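Local coordinates for protein poly-beta-hydroxybuterate polymerase (Cupriavidus necator, PDB 5T6O) that probably acts as an acyltransferase that polymerises hydroxybutyrate units without a template, this chain being its catalytic domain of alpha/beta-hydrolase fold, at residues A[35-46]-A[68-77]. The protein carries 1 engineered substitution. Sequence-based numbering, arbitrary orientation.
Sequences VHARPLLMVPPC and QGHTVFLVSW
Trp-77, at the end of strand 72-77, meets the loop 44-46 that follows the neighbouring parallel strand 40-43. The indole NE1 donates to Pro-44 O at 2.8 Å, close to the ring plane but well above the plane of the carbonyl. Cys-46 CB sits over the five-membered ring, 3.6 Å from its centroid, a CH-pi contact, while Val-75 CG1 covers the opposite face. With CG anti to the carbonyl carbon (chi1 -62°), the tryptophan reaches across to the loop. The two backbones alternate as donors and acceptors: Leu-40 N to Thr-71 O at 2.7 Å, Phe-73 N to Leu-40 O at 2.8 Å, then Met-42 N and O to Phe-73 O and Val-75 N. Leu-41 CD1 packs on Phe-73 CB on one side of the sheet; Met-42 CE meets Val-72 CG1 on the other. At the far end, His-36 CD2 lies 3.4 Å from His-70 CE1, over the His-70 face, and one water joins His-36 O, Arg-38 O and Thr-71 N. Gly-69 closes helix 61-67 with a Schellman motif. That helix completes the beta-alpha-beta unit of the central sheet, where 113-118 flanks 40-43 and 23-28 flanks 72-77; helix 89-108 packs on Phe-73 and Trp-77, helix 348-358 on Leu-40 and His-70.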
loop_
_atom_site.group_PDB
_atom_site.type_symbol
_atom_site.label_atom_id
_atom_site.label_comp_id
_atom_site.label_asym_id
_atom_site.label_seq_id
_atom_site.Cartn_x
_atom_site.Cartn_y
_atom_site.Cartn_z
ATOM N N VAL A 35 -0.061 -8.640 47.464
ATOM C CA VAL A 35 -0.503 -8.824 46.085
ATOM C C VAL A 35 -1.984 -8.480 46.012
ATOM O O VAL A 35 -2.709 -8.537 47.007
ATOM C CB VAL A 35 -0.285 -10.264 45.556
ATOM C CG1 VAL A 35 1.193 -10.583 45.422
ATOM C CG2 VAL A 35 -0.990 -11.290 46.457
ATOM N N HIS A 36 -2.428 -8.126 44.809
ATOM C CA HIS A 36 -3.849 -7.910 44.571
ATOM C C HIS A 36 -4.633 -9.189 44.801
ATOM O O HIS A 36 -4.139 -10.295 44.570
ATOM C CB HIS A 36 -4.085 -7.419 43.142
ATOM C CG HIS A 36 -3.543 -6.053 42.889
ATOM N ND1 HIS A 36 -4.206 -4.907 43.273
ATOM C CD2 HIS A 36 -2.385 -5.647 42.318
ATOM C CE1 HIS A 36 -3.485 -3.852 42.936
ATOM N NE2 HIS A 36 -2.377 -4.275 42.352
ATOM N N ALA A 37 -5.881 -9.022 45.247
ATOM C CA ALA A 37 -6.726 -10.173 45.539
ATOM C C ALA A 37 -6.916 -11.051 44.305
ATOM O O ALA A 37 -6.919 -12.282 44.409
ATOM C CB ALA A 37 -8.079 -9.707 46.085
ATOM N N ARG A 38 -7.059 -10.438 43.130
ATOM C CA ARG A 38 -7.319 -11.210 41.919
ATOM C C ARG A 38 -6.024 -11.478 41.169
ATOM O O ARG A 38 -5.275 -10.531 40.864
ATOM C CB ARG A 38 -8.295 -10.470 41.008
ATOM C CG ARG A 38 -9.651 -10.190 41.648
ATOM C CD ARG A 38 -10.639 -9.751 40.591
ATOM N NE ARG A 38 -11.978 -9.579 41.142
ATOM C CZ ARG A 38 -12.564 -8.403 41.310
ATOM N NH1 ARG A 38 -11.926 -7.294 40.966
ATOM N NH2 ARG A 38 -13.786 -8.338 41.822
ATOM N N PRO A 39 -5.737 -12.736 40.852
ATOM C CA PRO A 39 -4.520 -13.060 40.107
ATOM C C PRO A 39 -4.715 -12.818 38.616
ATOM O O PRO A 39 -5.825 -12.585 38.135
ATOM C CB PRO A 39 -4.331 -14.550 40.402
ATOM C CG PRO A 39 -5.738 -15.060 40.500
ATOM C CD PRO A 39 -6.526 -13.941 41.174
ATOM N N LEU A 40 -3.608 -12.920 37.874
ATOM C CA LEU A 40 -3.627 -12.818 36.416
ATOM C C LEU A 40 -3.221 -14.156 35.810
ATOM O O LEU A 40 -2.138 -14.668 36.114
ATOM C CB LEU A 40 -2.684 -11.718 35.922
ATOM C CG LEU A 40 -2.529 -11.628 34.401
ATOM C CD1 LEU A 40 -3.826 -11.112 33.775
ATOM C CD2 LEU A 40 -1.352 -10.710 34.048
ATOM N N LEU A 41 -4.076 -14.705 34.941
ATOM C CA LEU A 41 -3.761 -15.926 34.199
ATOM C C LEU A 41 -3.335 -15.543 32.786
ATOM O O LEU A 41 -4.119 -14.954 32.033
ATOM C CB LEU A 41 -4.954 -16.888 34.163
ATOM C CG LEU A 41 -4.814 -18.042 33.159
ATOM C CD1 LEU A 41 -3.733 -19.037 33.610
ATOM C CD2 LEU A 41 -6.162 -18.763 32.956
ATOM N N MET A 42 -2.096 -15.871 32.434
ATOM C CA MET A 42 -1.576 -15.606 31.100
ATOM C C MET A 42 -1.747 -16.827 30.206
ATOM O O MET A 42 -1.345 -17.938 30.581
ATOM C CB MET A 42 -0.103 -15.221 31.167
ATOM C CG MET A 42 0.178 -13.952 31.934
ATOM S SD MET A 42 1.887 -13.485 31.599
ATOM C CE MET A 42 2.007 -11.993 32.583
ATOM N N VAL A 43 -2.324 -16.612 29.023
ATOM C CA VAL A 43 -2.459 -17.653 28.003
ATOM C C VAL A 43 -1.571 -17.275 26.823
ATOM O O VAL A 43 -1.952 -16.440 25.988
ATOM C CB VAL A 43 -3.920 -17.844 27.565
ATOM C CG1 VAL A 43 -4.022 -18.967 26.496
ATOM C CG2 VAL A 43 -4.799 -18.172 28.784
ATOM N N PRO A 44 -0.379 -17.847 26.736
ATOM C CA PRO A 44 0.537 -17.528 25.651
ATOM C C PRO A 44 0.163 -18.281 24.388
ATOM O O PRO A 44 -0.684 -19.183 24.418
ATOM C CB PRO A 44 1.900 -17.997 26.191
ATOM C CG PRO A 44 1.633 -18.449 27.636
ATOM C CD PRO A 44 0.198 -18.800 27.692
ATOM N N PRO A 45 0.775 -17.948 23.252
ATOM C CA PRO A 45 0.550 -18.745 22.038
ATOM C C PRO A 45 1.047 -20.172 22.210
ATOM O O PRO A 45 1.964 -20.445 22.990
ATOM C CB PRO A 45 1.374 -18.007 20.973
ATOM C CG PRO A 45 2.458 -17.282 21.784
ATOM C CD PRO A 45 1.727 -16.843 23.024
ATOM N N CYS A 46 0.430 -21.089 21.468
ATOM C CA CYS A 46 0.970 -22.440 21.323
ATOM C C CYS A 46 1.730 -22.606 20.014
ATOM O O CYS A 46 2.192 -23.712 19.704
ATOM C CB CYS A 46 -0.149 -23.476 21.433
ATOM S SG CYS A 46 -1.526 -23.213 20.262
ATOM N N GLN A 68 4.944 -5.896 40.182
ATOM C CA GLN A 68 3.897 -4.916 40.433
ATOM C C GLN A 68 2.850 -5.413 41.421
ATOM O O GLN A 68 1.878 -4.699 41.681
ATOM C CB GLN A 68 3.210 -4.516 39.119
ATOM C CG GLN A 68 4.097 -3.738 38.163
ATOM C CD GLN A 68 4.660 -2.485 38.801
ATOM O OE1 GLN A 68 5.862 -2.248 38.758
ATOM N NE2 GLN A 68 3.793 -1.679 39.397
ATOM N N GLY A 69 3.006 -6.616 41.964
ATOM C CA GLY A 69 2.101 -7.086 42.987
ATOM C C GLY A 69 0.908 -7.879 42.509
ATOM O O GLY A 69 -0.149 -7.823 43.147
ATOM N N HIS A 70 1.034 -8.633 41.418
ATOM C CA HIS A 70 -0.003 -9.567 41.008
ATOM C C HIS A 70 0.499 -10.996 41.137
ATOM O O HIS A 70 1.664 -11.288 40.838
ATOM C CB HIS A 70 -0.452 -9.316 39.564
ATOM C CG HIS A 70 -0.983 -7.938 39.331
ATOM N ND1 HIS A 70 -2.333 -7.659 39.253
ATOM C CD2 HIS A 70 -0.344 -6.752 39.185
ATOM C CE1 HIS A 70 -2.500 -6.366 39.044
ATOM N NE2 HIS A 70 -1.309 -5.794 38.996
ATOM N N THR A 71 -0.387 -11.877 41.596
ATOM C CA THR A 71 -0.172 -13.311 41.465
ATOM C C THR A 71 -0.349 -13.690 40.004
ATOM O O THR A 71 -1.389 -13.392 39.408
ATOM C CB THR A 71 -1.169 -14.067 42.335
ATOM O OG1 THR A 71 -1.072 -13.604 43.688
ATOM C CG2 THR A 71 -0.926 -15.592 42.269
ATOM N N VAL A 72 0.657 -14.329 39.414
ATOM C CA VAL A 72 0.633 -14.679 37.998
ATOM C C VAL A 72 0.590 -16.194 37.853
ATOM O O VAL A 72 1.432 -16.903 38.419
ATOM C CB VAL A 72 1.841 -14.092 37.244
ATOM C CG1 VAL A 72 1.857 -14.569 35.788
ATOM C CG2 VAL A 72 1.816 -12.554 37.292
ATOM N N PHE A 73 -0.385 -16.682 37.089
ATOM C CA PHE A 73 -0.444 -18.056 36.605
ATOM C C PHE A 73 -0.220 -18.038 35.100
ATOM O O PHE A 73 -0.498 -17.030 34.439
ATOM C CB PHE A 73 -1.799 -18.702 36.894
ATOM C CG PHE A 73 -2.111 -18.872 38.358
ATOM C CD1 PHE A 73 -1.788 -20.053 39.016
ATOM C CD2 PHE A 73 -2.805 -17.892 39.048
ATOM C CE1 PHE A 73 -2.118 -20.236 40.355
ATOM C CE2 PHE A 73 -3.131 -18.061 40.400
ATOM C CZ PHE A 73 -2.786 -19.241 41.050
ATOM N N LEU A 74 0.292 -19.139 34.554
ATOM C CA LEU A 74 0.610 -19.134 33.130
ATOM C C LEU A 74 0.440 -20.526 32.543
ATOM O O LEU A 74 0.818 -21.530 33.154
ATOM C CB LEU A 74 2.038 -18.609 32.875
ATOM C CG LEU A 74 2.580 -18.597 31.440
ATOM C CD1 LEU A 74 3.529 -17.407 31.253
ATOM C CD2 LEU A 74 3.319 -19.917 31.117
ATOM N N VAL A 75 -0.108 -20.566 31.337
ATOM C CA VAL A 75 -0.292 -21.805 30.589
ATOM C C VAL A 75 0.982 -22.114 29.803
ATOM O O VAL A 75 1.329 -21.393 28.868
ATOM C CB VAL A 75 -1.495 -21.685 29.649
ATOM C CG1 VAL A 75 -1.590 -22.901 28.744
ATOM C CG2 VAL A 75 -2.768 -21.479 30.456
ATOM N N SER A 76 1.674 -23.201 30.170
ATOM C CA SER A 76 2.815 -23.700 29.407
ATOM C C SER A 76 2.344 -24.906 28.602
ATOM O O SER A 76 2.090 -25.973 29.167
ATOM C CB SER A 76 3.975 -24.073 30.330
ATOM O OG SER A 76 5.036 -24.638 29.591
ATOM N N TRP A 77 2.234 -24.735 27.285
ATOM C CA TRP A 77 1.608 -25.750 26.445
ATOM C C TRP A 77 2.500 -26.971 26.288
ATOM O O TRP A 77 3.726 -26.862 26.167
ATOM C CB TRP A 77 1.323 -25.184 25.057
ATOM C CG TRP A 77 0.368 -24.031 25.043
ATOM C CD1 TRP A 77 0.668 -22.701 25.056
ATOM C CD2 TRP A 77 -1.046 -24.127 24.980
ATOM N NE1 TRP A 77 -0.488 -21.955 25.007
ATOM C CE2 TRP A 77 -1.557 -22.812 24.956
ATOM C CE3 TRP A 77 -1.936 -25.205 24.938
ATOM C CZ2 TRP A 77 -2.925 -22.545 24.897
ATOM C CZ3 TRP A 77 -3.297 -24.937 24.867
ATOM C CH2 TRP A 77 -3.775 -23.623 24.855
HETATM O O HOH W 1 -2.854 -10.644 42.234
HETATM O O HOH W 2 -0.163 -2.805 41.549
HETATM O O HOH W 3 -4.439 -9.430 38.321
#